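Local coordinates for protein N-acetylneuraminate epimerase (Escherichia coli, PDB 2UVK) that accelerates the interconversion of the alpha- and beta-anomers of N-acetylneuraminate, probably helping the bacterium to compete for scarce sialic acid, at residues Glu209-Asp217 with Ala261-Tyr270; Ser1-Lys11 with Gly324-Ser335. All coordinates share one frame; numbering follows the deposited sequence.

Interaction 1. Residues Glu209-Asp217 with Ala261-Tyr270; sequences EAKPGLRTD and AGFKGSRENY
Leu214 sets its CG trans to the backbone N (chi1 178°), which carries its two methyls to Arg267 and Tyr270 of helix 266-271. Arg215 bends at chi2 (125°) and reaches Ala261 and Phe263 instead. Leu214 CD2 sits over the face of the Tyr270 ring, 3.8 Å from the centroid, in a CH-pi contact. Leu214 CD1 lies over one face of the Arg267 guanidinium, offset toward its rim. Arg267 NH2 donates to Arg215 O at 3.0 Å, coming from above the carbonyl plane. Arg215 NE donates to Ala261 O at 2.9 Å in a bent bond (142°). The edge of the Phe263 ring meets one face of the Arg215 guanidinium, and Glu209 CG lies over the opposite face. Arg215 NH1 also forms a salt bridge with Glu209 OE2 at 3.0 Å. Glu209 is the predicted proton acceptor, and its OE2 takes a second bond from Gly213 N. A leucine in place of Arg215 would probably leave Glu209 without its cationic mate and Ala261 O without this donor. The contact joins Kelch repeat 5 to the next blade of the propeller. The hairpin of strands 209-211 and 214-215 packs against the end of strand 254-262 and the start of helix 266-271. On another side Pro212 touches helix 146-157, and Lys211 NZ bonds Phe157 O and Lys159 O.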
ATOM      1  N   GLU B 209      14.413  -6.791  -8.098  1.00 13.18           N
ATOM      2  CA  GLU B 209      14.918  -6.415  -6.779  1.00 13.72           C
ATOM      3  C   GLU B 209      13.976  -6.905  -5.708  1.00 12.50           C
ATOM      4  O   GLU B 209      12.770  -6.708  -5.831  1.00 12.63           O
ATOM      5  CB  GLU B 209      15.026  -4.897  -6.630  1.00 13.91           C
ATOM      6  CG  GLU B 209      16.222  -4.277  -7.301  1.00 16.76           C
ATOM      7  CD  GLU B 209      16.463  -2.838  -6.811  1.00 19.04           C
ATOM      8  OE1 GLU B 209      15.486  -2.121  -6.570  1.00 24.80           O
ATOM      9  OE2 GLU B 209      17.633  -2.459  -6.574  1.00 25.98           O
ATOM     10  N   ALA B 210      14.515  -7.552  -4.652  1.00 12.96           N
ATOM     11  CA  ALA B 210      13.749  -7.845  -3.435  1.00 12.95           C
ATOM     12  C   ALA B 210      13.742  -6.696  -2.443  1.00 13.36           C
ATOM     13  O   ALA B 210      12.870  -6.603  -1.605  1.00 12.64           O
ATOM     14  CB  ALA B 210      14.273  -9.120  -2.728  1.00 14.21           C
ATOM     15  N   LYS B 211      14.736  -5.812  -2.554  1.00 13.39           N
ATOM     16  CA  LYS B 211      14.789  -4.574  -1.782  1.00 14.66           C
ATOM     17  C   LYS B 211      15.802  -3.713  -2.507  1.00 13.57           C
ATOM     18  O   LYS B 211      16.508  -4.213  -3.364  1.00 12.78           O
ATOM     19  CB  LYS B 211      15.216  -4.815  -0.332  1.00 15.29           C
ATOM     20  CG  LYS B 211      16.598  -5.458  -0.136  1.00 16.46           C
ATOM     21  CD  LYS B 211      17.158  -5.175   1.274  1.00 15.99           C
ATOM     22  CE  LYS B 211      17.712  -3.762   1.371  1.00 16.22           C
ATOM     23  NZ  LYS B 211      18.308  -3.502   2.732  1.00 17.86           N
ATOM     24  N   PRO B 212      15.877  -2.417  -2.171  1.00 15.03           N
ATOM     25  CA  PRO B 212      16.900  -1.602  -2.832  1.00 15.82           C
ATOM     26  C   PRO B 212      18.294  -2.211  -2.719  1.00 16.58           C
ATOM     27  O   PRO B 212      18.735  -2.491  -1.601  1.00 18.16           O
ATOM     28  CB  PRO B 212      16.757  -0.258  -2.137  1.00 15.37           C
ATOM     29  CG  PRO B 212      15.327  -0.212  -1.730  1.00 15.91           C
ATOM     30  CD  PRO B 212      15.044  -1.618  -1.262  1.00 14.61           C
ATOM     31  N   GLY B 213      18.909  -2.511  -3.867  1.00 17.89           N
ATOM     32  CA  GLY B 213      20.253  -3.092  -3.946  1.00 19.03           C
ATOM     33  C   GLY B 213      20.417  -4.598  -3.807  1.00 19.33           C
ATOM     34  O   GLY B 213      21.542  -5.122  -3.829  1.00 20.76           O
ATOM     35  N   LEU B 214      19.311  -5.307  -3.660  1.00 18.32           N
ATOM     36  CA  LEU B 214      19.328  -6.757  -3.591  1.00 18.32           C
ATOM     37  C   LEU B 214      18.321  -7.344  -4.549  1.00 17.55           C
ATOM     38  O   LEU B 214      17.129  -7.048  -4.451  1.00 16.71           O
ATOM     39  CB  LEU B 214      18.951  -7.195  -2.191  1.00 19.26           C
ATOM     40  CG  LEU B 214      18.888  -8.707  -1.984  1.00 19.00           C
ATOM     41  CD1 LEU B 214      20.293  -9.369  -2.026  1.00 19.59           C
ATOM     42  CD2 LEU B 214      18.159  -9.003  -0.685  1.00 19.08           C
ATOM     43  N   ARG B 215      18.801  -8.176  -5.455  1.00 16.66           N
ATOM     44  CA  ARG B 215      17.954  -8.878  -6.394  1.00 17.13           C
ATOM     45  C   ARG B 215      17.764 -10.337  -5.993  1.00 17.25           C
ATOM     46  O   ARG B 215      18.515 -10.880  -5.144  1.00 17.82           O
ATOM     47  CB  ARG B 215      18.561  -8.795  -7.770  1.00 16.66           C
ATOM     48  CG  ARG B 215      18.487  -7.398  -8.374  1.00 18.22           C
ATOM     49  CD  ARG B 215      19.828  -6.907  -8.784  1.00 19.92           C
ATOM     50  NE  ARG B 215      19.759  -5.572  -9.387  1.00 17.80           N
ATOM     51  CZ  ARG B 215      19.757  -4.427  -8.707  1.00 20.95           C
ATOM     52  NH1 ARG B 215      19.765  -4.403  -7.378  1.00 22.70           N
ATOM     53  NH2 ARG B 215      19.691  -3.281  -9.375  1.00 23.44           N
ATOM     54  N   THR B 216      16.772 -10.947  -6.618  1.00 17.47           N
ATOM     55  CA  THR B 216      16.455 -12.366  -6.484  1.00 17.21           C
ATOM     56  C   THR B 216      16.694 -13.086  -7.815  1.00 18.08           C
ATOM     57  O   THR B 216      16.511 -12.486  -8.881  1.00 17.29           O
ATOM     58  CB  THR B 216      15.004 -12.578  -6.039  1.00 17.35           C
ATOM     59  OG1 THR B 216      14.754 -13.979  -5.862  1.00 18.55           O
ATOM     60  CG2 THR B 216      14.032 -12.047  -7.060  1.00 17.61           C
ATOM     61  N   ASP B 217      17.146 -14.354  -7.767  1.00 18.07           N
ATOM     62  CA  ASP B 217      17.241 -15.174  -8.968  1.00 18.73           C
ATOM     63  C   ASP B 217      15.960 -15.998  -9.177  1.00 18.17           C
ATOM     64  O   ASP B 217      15.895 -16.824 -10.080  1.00 18.55           O
ATOM     65  CB  ASP B 217      18.485 -16.079  -8.926  1.00 19.24           C
ATOM     66  CG  ASP B 217      18.410 -17.113  -7.852  1.00 21.01           C
ATOM     67  OD1 ASP B 217      17.545 -16.984  -6.968  1.00 22.71           O
ATOM     68  OD2 ASP B 217      19.235 -18.063  -7.901  1.00 24.66           O
ATOM     69  N   ALA B 261      20.750  -5.963 -14.812  1.00 13.42           N
ATOM     70  CA  ALA B 261      21.881  -5.435 -14.060  1.00 13.66           C
ATOM     71  C   ALA B 261      21.774  -5.816 -12.593  1.00 14.79           C
ATOM     72  O   ALA B 261      20.697  -6.109 -12.084  1.00 14.68           O
ATOM     73  CB  ALA B 261      21.957  -3.888 -14.218  1.00 14.14           C
ATOM     74  N   GLY B 262      22.914  -5.824 -11.916  1.00 16.18           N
ATOM     75  CA  GLY B 262      22.957  -6.224 -10.517  1.00 16.73           C
ATOM     76  C   GLY B 262      24.305  -5.964  -9.869  1.00 17.94           C
ATOM     77  O   GLY B 262      25.193  -5.406 -10.486  1.00 17.95           O
ATOM     78  N   PHE B 263      24.416  -6.390  -8.614  1.00 19.35           N
ATOM     79  CA  PHE B 263      25.600  -6.195  -7.803  1.00 20.90           C
ATOM     80  C   PHE B 263      26.108  -7.576  -7.394  1.00 22.11           C
ATOM     81  O   PHE B 263      25.486  -8.266  -6.573  1.00 22.73           O
ATOM     82  CB  PHE B 263      25.244  -5.349  -6.594  1.00 20.97           C
ATOM     83  CG  PHE B 263      24.768  -3.961  -6.939  1.00 21.25           C
ATOM     84  CD1 PHE B 263      25.669  -2.922  -7.111  1.00 21.66           C
ATOM     85  CD2 PHE B 263      23.423  -3.702  -7.117  1.00 20.30           C
ATOM     86  CE1 PHE B 263      25.235  -1.654  -7.423  1.00 22.35           C
ATOM     87  CE2 PHE B 263      22.986  -2.435  -7.444  1.00 20.64           C
ATOM     88  CZ  PHE B 263      23.891  -1.410  -7.592  1.00 22.14           C
ATOM     89  N   LYS B 264      27.225  -7.980  -7.982  1.00 23.81           N
ATOM     90  CA  LYS B 264      27.759  -9.324  -7.797  1.00 24.54           C
ATOM     91  C   LYS B 264      28.198  -9.503  -6.345  1.00 24.93           C
ATOM     92  O   LYS B 264      28.872  -8.641  -5.793  1.00 25.66           O
ATOM     93  CB  LYS B 264      28.925  -9.563  -8.752  1.00 25.17           C
ATOM     94  CG  LYS B 264      29.292 -11.015  -8.948  1.00 26.89           C
ATOM     95  N   GLY B 265      27.766 -10.588  -5.715  1.00 25.13           N
ATOM     96  CA  GLY B 265      28.080 -10.837  -4.307  1.00 24.71           C
ATOM     97  C   GLY B 265      27.057 -10.339  -3.299  1.00 24.33           C
ATOM     98  O   GLY B 265      27.156 -10.640  -2.107  1.00 25.05           O
ATOM     99  N   SER B 266      26.048  -9.593  -3.760  1.00 22.86           N
ATOM    100  CA  SER B 266      25.081  -9.004  -2.850  1.00 21.58           C
ATOM    101  C   SER B 266      24.208 -10.046  -2.124  1.00 20.92           C
ATOM    102  O   SER B 266      23.852  -9.839  -0.971  1.00 20.32           O
ATOM    103  CB  SER B 266      24.199  -7.939  -3.581  1.00 21.03           C
ATOM    104  OG  SER B 266      23.633  -8.447  -4.772  1.00 20.51           O
ATOM    105  N   ARG B 267      23.837 -11.139  -2.794  1.00 21.05           N
ATOM    106  CA  ARG B 267      22.965 -12.154  -2.171  1.00 21.59           C
ATOM    107  C   ARG B 267      23.721 -12.775  -1.001  1.00 22.81           C
ATOM    108  O   ARG B 267      23.164 -12.935   0.083  1.00 22.12           O
ATOM    109  CB  ARG B 267      22.508 -13.212  -3.183  1.00 22.17           C
ATOM    110  CG  ARG B 267      21.675 -14.371  -2.610  1.00 20.87           C
ATOM    111  CD  ARG B 267      20.526 -13.977  -1.697  1.00 20.29           C
ATOM    112  NE  ARG B 267      19.495 -13.205  -2.408  1.00 18.96           N
ATOM    113  CZ  ARG B 267      18.396 -12.709  -1.842  1.00 21.12           C
ATOM    114  NH1 ARG B 267      18.140 -12.852  -0.548  1.00 23.14           N
ATOM    115  NH2 ARG B 267      17.532 -12.028  -2.592  1.00 19.57           N
ATOM    116  N   GLU B 268      24.998 -13.036  -1.216  1.00 24.28           N
ATOM    117  CA  GLU B 268      25.796 -13.650  -0.171  1.00 25.10           C
ATOM    118  C   GLU B 268      25.931 -12.684   1.012  1.00 24.84           C
ATOM    119  O   GLU B 268      25.723 -13.094   2.148  1.00 25.26           O
ATOM    120  CB  GLU B 268      27.150 -14.094  -0.709  1.00 25.61           C
ATOM    121  CG  GLU B 268      27.928 -14.962   0.275  1.00 28.88           C
ATOM    122  CD  GLU B 268      29.404 -14.649   0.244  1.00 33.68           C
ATOM    123  OE1 GLU B 268      29.952 -14.498  -0.870  1.00 36.25           O
ATOM    124  OE2 GLU B 268      30.007 -14.546   1.342  1.00 36.96           O
ATOM    125  N   ASN B 269      26.215 -11.399   0.767  1.00 25.32           N
ATOM    126  CA  ASN B 269      26.187 -10.405   1.851  1.00 24.63           C
ATOM    127  C   ASN B 269      24.875 -10.381   2.641  1.00 24.18           C
ATOM    128  O   ASN B 269      24.870 -10.400   3.873  1.00 23.03           O
ATOM    129  CB  ASN B 269      26.434  -8.991   1.354  1.00 25.60           C
ATOM    130  CG  ASN B 269      27.802  -8.788   0.800  1.00 27.29           C
ATOM    131  OD1 ASN B 269      28.647  -9.704   0.794  1.00 29.84           O
ATOM    132  ND2 ASN B 269      28.053  -7.564   0.336  1.00 27.87           N
ATOM    133  N   TYR B 270      23.741 -10.311   1.948  1.00 22.34           N
ATOM    134  CA  TYR B 270      22.480 -10.338   2.656  1.00 22.54           C
ATOM    135  C   TYR B 270      22.291 -11.640   3.476  1.00 22.71           C
ATOM    136  O   TYR B 270      21.819 -11.586   4.611  1.00 22.51           O
ATOM    137  CB  TYR B 270      21.308 -10.126   1.684  1.00 21.02           C
ATOM    138  CG  TYR B 270      19.983  -9.860   2.365  1.00 19.11           C
ATOM    139  CD1 TYR B 270      19.676  -8.603   2.889  1.00 18.95           C
ATOM    140  CD2 TYR B 270      19.030 -10.866   2.489  1.00 18.76           C
ATOM    141  CE1 TYR B 270      18.469  -8.361   3.515  1.00 17.66           C
ATOM    142  CE2 TYR B 270      17.813 -10.621   3.102  1.00 19.52           C
ATOM    143  CZ  TYR B 270      17.535  -9.363   3.605  1.00 19.22           C
ATOM    144  OH  TYR B 270      16.334  -9.102   4.210  1.00 19.75           O
TER
HETATM  145  O   HOH W   1      21.844  -6.608  -6.235  1.00 25.88           O
HETATM  146  O   HOH W   2      19.563 -13.574  -5.335  1.00 18.90           O
HETATM  147  O   HOH W   3      21.442  -9.411  -5.731  1.00 24.87           O

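Interaction 2. Residues Ser1-Lys11 with Gly324-Ser335; sequences SVLPETPVPFK and GETAGGKAVTDS
Gly324 N donates to Phe10 O at 2.8 Å, and this backbone bond ties the N-terminal segment to the start of 324-335. Glu325 OE1 lies beside the aliphatic part of Lys11, near CD, while its OE2 bonds Tyr285. The Lys11 chain is fully extended beyond CG (chi2 -179°), and this takes NZ as far as Gly329. There Lys11 NZ donates to Gly329 O at 2.7 Å, in the carbonyl plane. Ala331 CB packs on Pro9 CB at 3.6 Å and on Lys11 CG. Val332 O accepts from Phe10 N at 3.0 Å, with the donor above the carbonyl plane. This is where the ring of the Kelch beta-propeller closes. The segment 1-11 leads into the first blade, and it runs along the connection between strands 318-322 and 335-341 of the last. Thr333 carries much of the contact. Its O accepts a nearly straight bond from Thr6 N at 2.8 Å (168°). Its OG1 donates to Glu5 OE1 at 2.5 Å, using the anti lone pair of that oxygen. Its CG2 rests against Pro9 CA. Asp334 runs side by side with Glu5, pointing the same way. Ser1 N, probably charged as the chain's terminal amine, donates to Glu5 OE2 at 2.8 Å, and Arg307 forms a salt bridge with Asp334 OD2. Both would probably ease the closeness of the two carboxylates. At Ser335, Val2 CG2 touches CB at 3.7 Å. Ser1 OG is placed so close to Ser335 O that the details of their bond are doubtful. Val2 and Leu3 then continue onto Leu320 of strand 318-322.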
ATOM      1  N   SER B   1      18.824  -0.890 -34.375  1.00 33.40           N
ATOM      2  CA  SER B   1      19.576  -1.687 -35.417  1.00 34.24           C
ATOM      3  C   SER B   1      18.682  -2.581 -36.301  1.00 34.21           C
ATOM      4  O   SER B   1      18.607  -2.368 -37.524  1.00 35.18           O
ATOM      5  CB  SER B   1      20.590  -2.588 -34.744  1.00 34.55           C
ATOM      6  OG  SER B   1      19.926  -3.748 -34.280  1.00 35.18           O
ATOM      7  N   VAL B   2      18.043  -3.587 -35.679  1.00 33.81           N
ATOM      8  CA  VAL B   2      17.069  -4.470 -36.354  1.00 32.91           C
ATOM      9  C   VAL B   2      15.799  -3.683 -36.669  1.00 31.48           C
ATOM     10  O   VAL B   2      15.023  -4.051 -37.548  1.00 32.18           O
ATOM     11  CB  VAL B   2      16.669  -5.721 -35.513  1.00 33.00           C
ATOM     12  CG1 VAL B   2      17.880  -6.398 -34.890  1.00 33.01           C
ATOM     13  CG2 VAL B   2      15.620  -5.377 -34.455  1.00 33.08           C
ATOM     14  N   LEU B   3      15.569  -2.632 -35.886  1.00 28.94           N
ATOM     15  CA  LEU B   3      14.673  -1.547 -36.240  1.00 27.13           C
ATOM     16  C   LEU B   3      15.567  -0.322 -36.346  1.00 25.78           C
ATOM     17  O   LEU B   3      16.691  -0.332 -35.822  1.00 25.49           O
ATOM     18  CB  LEU B   3      13.626  -1.321 -35.147  1.00 26.89           C
ATOM     19  CG  LEU B   3      12.677  -2.480 -34.834  1.00 26.49           C
ATOM     20  CD1 LEU B   3      11.750  -2.100 -33.672  1.00 24.81           C
ATOM     21  CD2 LEU B   3      11.852  -2.879 -36.061  1.00 26.71           C
ATOM     22  N   PRO B   4      15.087   0.742 -37.007  1.00 24.79           N
ATOM     23  CA  PRO B   4      15.878   1.957 -37.001  1.00 23.83           C
ATOM     24  C   PRO B   4      16.181   2.398 -35.557  1.00 23.43           C
ATOM     25  O   PRO B   4      15.422   2.077 -34.630  1.00 22.61           O
ATOM     26  CB  PRO B   4      14.976   2.984 -37.698  1.00 23.95           C
ATOM     27  CG  PRO B   4      13.940   2.207 -38.380  1.00 25.21           C
ATOM     28  CD  PRO B   4      13.826   0.886 -37.748  1.00 24.63           C
ATOM     29  N   GLU B   5      17.280   3.122 -35.392  1.00 23.68           N
ATOM     30  CA  GLU B   5      17.665   3.635 -34.074  1.00 23.24           C
ATOM     31  C   GLU B   5      16.534   4.458 -33.493  1.00 22.49           C
ATOM     32  O   GLU B   5      15.859   5.195 -34.209  1.00 22.76           O
ATOM     33  CB  GLU B   5      18.927   4.503 -34.170  1.00 24.11           C
ATOM     34  CG  GLU B   5      20.172   3.802 -34.723  1.00 26.23           C
ATOM     35  CD  GLU B   5      20.503   2.526 -33.980  1.00 29.51           C
ATOM     36  OE1 GLU B   5      20.798   2.618 -32.779  1.00 32.39           O
ATOM     37  OE2 GLU B   5      20.462   1.424 -34.581  1.00 32.27           O
ATOM     38  N   THR B   6      16.316   4.365 -32.185  1.00 21.38           N
ATOM     39  CA  THR B   6      15.284   5.193 -31.587  1.00 20.93           C
ATOM     40  C   THR B   6      15.699   6.659 -31.755  1.00 20.86           C
ATOM     41  O   THR B   6      16.901   6.948 -31.819  1.00 21.17           O
ATOM     42  CB  THR B   6      15.055   4.859 -30.111  1.00 20.11           C
ATOM     43  OG1 THR B   6      16.296   4.903 -29.413  1.00 19.00           O
ATOM     44  CG2 THR B   6      14.459   3.448 -29.980  1.00 20.96           C
ATOM     45  N   PRO B   7      14.724   7.575 -31.897  1.00 21.19           N
ATOM     46  CA  PRO B   7      15.104   8.978 -32.151  1.00 21.42           C
ATOM     47  C   PRO B   7      15.962   9.673 -31.091  1.00 21.62           C
ATOM     48  O   PRO B   7      16.652  10.656 -31.397  1.00 22.57           O
ATOM     49  CB  PRO B   7      13.753   9.684 -32.324  1.00 21.73           C
ATOM     50  CG  PRO B   7      12.833   8.598 -32.791  1.00 21.68           C
ATOM     51  CD  PRO B   7      13.264   7.399 -31.990  1.00 20.83           C
ATOM     52  N   VAL B   8      15.899   9.194 -29.855  1.00 21.00           N
ATOM     53  CA  VAL B   8      16.790   9.657 -28.778  1.00 20.57           C
ATOM     54  C   VAL B   8      17.229   8.418 -27.986  1.00 20.18           C
ATOM     55  O   VAL B   8      16.555   7.391 -28.075  1.00 19.23           O
ATOM     56  CB  VAL B   8      16.101  10.668 -27.850  1.00 21.07           C
ATOM     57  CG1 VAL B   8      15.710  11.948 -28.617  1.00 22.14           C
ATOM     58  CG2 VAL B   8      14.897  10.043 -27.144  1.00 22.16           C
ATOM     59  N   PRO B   9      18.358   8.491 -27.242  1.00 20.18           N
ATOM     60  CA  PRO B   9      18.769   7.392 -26.348  1.00 19.60           C
ATOM     61  C   PRO B   9      17.653   7.061 -25.376  1.00 18.47           C
ATOM     62  O   PRO B   9      17.011   7.953 -24.851  1.00 18.12           O
ATOM     63  CB  PRO B   9      19.995   7.960 -25.625  1.00 19.67           C
ATOM     64  CG  PRO B   9      20.527   9.023 -26.576  1.00 21.05           C
ATOM     65  CD  PRO B   9      19.325   9.610 -27.205  1.00 20.63           C
ATOM     66  N   PHE B  10      17.399   5.765 -25.175  1.00 16.50           N
ATOM     67  CA  PHE B  10      16.102   5.309 -24.678  1.00 15.63           C
ATOM     68  C   PHE B  10      16.215   4.242 -23.589  1.00 14.43           C
ATOM     69  O   PHE B  10      16.168   3.035 -23.857  1.00 14.80           O
ATOM     70  CB  PHE B  10      15.277   4.793 -25.875  1.00 14.53           C
ATOM     71  CG  PHE B  10      13.898   4.347 -25.517  1.00 14.69           C
ATOM     72  CD1 PHE B  10      13.448   3.075 -25.878  1.00 14.25           C
ATOM     73  CD2 PHE B  10      13.016   5.190 -24.869  1.00 14.02           C
ATOM     74  CE1 PHE B  10      12.186   2.645 -25.534  1.00 14.34           C
ATOM     75  CE2 PHE B  10      11.749   4.764 -24.546  1.00 13.78           C
ATOM     76  CZ  PHE B  10      11.336   3.466 -24.889  1.00 13.69           C
ATOM     77  N   LYS B  11      16.332   4.694 -22.347  1.00 12.93           N
ATOM     78  CA  LYS B  11      16.394   3.803 -21.191  1.00 12.96           C
ATOM     79  C   LYS B  11      15.255   4.097 -20.241  1.00 11.56           C
ATOM     80  O   LYS B  11      14.773   5.228 -20.186  1.00 12.03           O
ATOM     81  CB  LYS B  11      17.732   3.939 -20.447  1.00 13.68           C
ATOM     82  CG  LYS B  11      17.970   5.286 -19.727  1.00 15.27           C
ATOM     83  CD  LYS B  11      19.321   5.292 -19.050  1.00 15.20           C
ATOM     84  CE  LYS B  11      19.559   6.620 -18.369  1.00 17.23           C
ATOM     85  NZ  LYS B  11      20.871   6.689 -17.626  1.00 19.07           N
ATOM     86  N   GLY B 324      17.533   0.639 -23.868  1.00 14.84           N
ATOM     87  CA  GLY B 324      18.129   0.189 -22.639  1.00 15.14           C
ATOM     88  C   GLY B 324      19.303   1.045 -22.200  1.00 15.07           C
ATOM     89  O   GLY B 324      19.576   2.074 -22.794  1.00 15.17           O
ATOM     90  N   GLU B 325      19.983   0.560 -21.179  1.00 15.23           N
ATOM     91  CA  GLU B 325      21.130   1.201 -20.543  1.00 16.61           C
ATOM     92  C   GLU B 325      22.266   0.173 -20.531  1.00 17.04           C
ATOM     93  O   GLU B 325      22.035  -1.026 -20.325  1.00 15.61           O
ATOM     94  CB  GLU B 325      20.712   1.554 -19.114  1.00 16.71           C
ATOM     95  CG  GLU B 325      21.693   2.304 -18.242  1.00 18.77           C
ATOM     96  CD  GLU B 325      21.188   2.344 -16.825  0.50 17.45           C
ATOM     97  OE1 GLU B 325      20.083   2.866 -16.608  0.50 20.62           O
ATOM     98  OE2 GLU B 325      21.872   1.825 -15.929  0.50 17.19           O
ATOM     99  N   THR B 326      23.493   0.642 -20.760  1.00 18.09           N
ATOM    100  CA  THR B 326      24.672  -0.205 -20.785  1.00 20.07           C
ATOM    101  C   THR B 326      25.653   0.293 -19.696  1.00 20.65           C
ATOM    102  O   THR B 326      25.295   1.133 -18.893  1.00 21.90           O
ATOM    103  CB  THR B 326      25.280  -0.234 -22.220  1.00 19.73           C
ATOM    104  OG1 THR B 326      25.648   1.094 -22.627  1.00 21.90           O
ATOM    105  CG2 THR B 326      24.271  -0.798 -23.241  1.00 21.20           C
ATOM    106  N   ALA B 327      26.858  -0.266 -19.648  1.00 22.27           N
ATOM    107  CA  ALA B 327      27.888   0.145 -18.663  1.00 22.99           C
ATOM    108  C   ALA B 327      28.024   1.670 -18.545  1.00 24.04           C
ATOM    109  O   ALA B 327      27.984   2.378 -19.535  1.00 25.09           O
ATOM    110  CB  ALA B 327      29.219  -0.464 -19.020  1.00 23.68           C
ATOM    111  N   GLY B 328      28.164   2.163 -17.314  1.00 25.22           N
ATOM    112  CA  GLY B 328      28.252   3.620 -17.061  1.00 25.10           C
ATOM    113  C   GLY B 328      26.903   4.321 -17.078  1.00 25.90           C
ATOM    114  O   GLY B 328      26.830   5.559 -17.071  1.00 26.55           O
ATOM    115  N   GLY B 329      25.818   3.546 -17.112  1.00 25.12           N
ATOM    116  CA  GLY B 329      24.479   4.115 -17.159  1.00 24.82           C
ATOM    117  C   GLY B 329      24.086   4.779 -18.477  1.00 24.04           C
ATOM    118  O   GLY B 329      23.131   5.546 -18.520  1.00 25.08           O
ATOM    119  N   LYS B 330      24.809   4.470 -19.548  1.00 22.79           N
ATOM    120  CA  LYS B 330      24.569   5.069 -20.857  1.00 22.12           C
ATOM    121  C   LYS B 330      23.352   4.472 -21.591  1.00 19.98           C
ATOM    122  O   LYS B 330      23.320   3.278 -21.879  1.00 19.54           O
ATOM    123  CB  LYS B 330      25.804   4.906 -21.727  1.00 23.92           C
ATOM    124  CG  LYS B 330      25.699   5.540 -23.111  1.00 26.68           C
ATOM    125  CD  LYS B 330      25.434   4.518 -24.222  1.00 30.55           C
ATOM    126  CE  LYS B 330      25.606   5.104 -25.633  1.00 31.02           C
ATOM    127  NZ  LYS B 330      24.407   5.776 -26.238  1.00 33.92           N
ATOM    128  N   ALA B 331      22.383   5.322 -21.924  1.00 18.44           N
ATOM    129  CA  ALA B 331      21.211   4.907 -22.689  1.00 18.04           C
ATOM    130  C   ALA B 331      21.622   4.622 -24.131  1.00 18.33           C
ATOM    131  O   ALA B 331      22.514   5.286 -24.681  1.00 19.11           O
ATOM    132  CB  ALA B 331      20.151   5.987 -22.650  1.00 17.44           C
ATOM    133  N   VAL B 332      20.946   3.661 -24.767  1.00 17.59           N
ATOM    134  CA  VAL B 332      21.244   3.309 -26.153  1.00 18.59           C
ATOM    135  C   VAL B 332      19.990   3.433 -27.022  1.00 18.17           C
ATOM    136  O   VAL B 332      18.882   3.566 -26.520  1.00 17.67           O
ATOM    137  CB  VAL B 332      21.869   1.903 -26.261  1.00 19.30           C
ATOM    138  CG1 VAL B 332      23.187   1.836 -25.463  1.00 20.14           C
ATOM    139  CG2 VAL B 332      20.900   0.830 -25.795  1.00 20.25           C
ATOM    140  N   THR B 333      20.198   3.410 -28.341  1.00 18.38           N
ATOM    141  CA  THR B 333      19.131   3.632 -29.317  1.00 18.67           C
ATOM    142  C   THR B 333      18.821   2.404 -30.181  1.00 19.44           C
ATOM    143  O   THR B 333      17.845   2.415 -30.939  1.00 19.75           O
ATOM    144  CB  THR B 333      19.533   4.758 -30.299  1.00 19.03           C
ATOM    145  OG1 THR B 333      20.751   4.404 -30.963  1.00 20.10           O
ATOM    146  CG2 THR B 333      19.726   6.104 -29.569  1.00 19.29           C
ATOM    147  N   ASP B 334      19.645   1.368 -30.081  1.00 19.61           N
ATOM    148  CA  ASP B 334      19.544   0.223 -30.998  1.00 20.60           C
ATOM    149  C   ASP B 334      18.602  -0.854 -30.468  1.00 20.74           C
ATOM    150  O   ASP B 334      18.208  -0.839 -29.297  1.00 20.44           O
ATOM    151  CB  ASP B 334      20.918  -0.376 -31.291  1.00 21.35           C
ATOM    152  CG  ASP B 334      21.596  -0.900 -30.058  1.00 23.82           C
ATOM    153  OD1 ASP B 334      21.504  -0.241 -28.999  1.00 27.88           O
ATOM    154  OD2 ASP B 334      22.252  -1.952 -30.135  1.00 26.72           O
ATOM    155  N   SER B 335      18.256  -1.784 -31.353  0.50 20.93           N
ATOM    156  CA  SER B 335      17.347  -2.877 -31.051  0.50 21.40           C
ATOM    157  C   SER B 335      17.996  -4.204 -31.390  0.50 21.65           C
ATOM    158  O   SER B 335      18.858  -4.272 -32.263  0.50 22.19           O
ATOM    159  CB  SER B 335      16.052  -2.734 -31.840  0.50 21.76           C
ATOM    160  OG  SER B 335      15.293  -1.644 -31.353  0.50 22.54           O
TER
HETATM  161  O   HOH W   4      16.024   0.637 -32.383  1.00 22.18           O

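The order along the chain is 1-11, 209-217, 261-270, 324-335, so interaction 1 falls between the two halves of interaction 2. Their centres are 25 Å apart. Their nearest atoms are about 6 Å apart, and they do not touch. Both belong to one Kelch beta-propeller but join different pairs of blades. Interaction 1 links neighbouring blades in the second half of the chain. Interaction 2 brings the N-terminal segment to the last blade, beside the first. The side chain of Glu325 in interaction 2 is about 11 Å from that of Glu209, the predicted proton acceptor, in interaction 1. So interaction 1 holds the predicted catalytic residue, and interaction 2 passes at some distance from it.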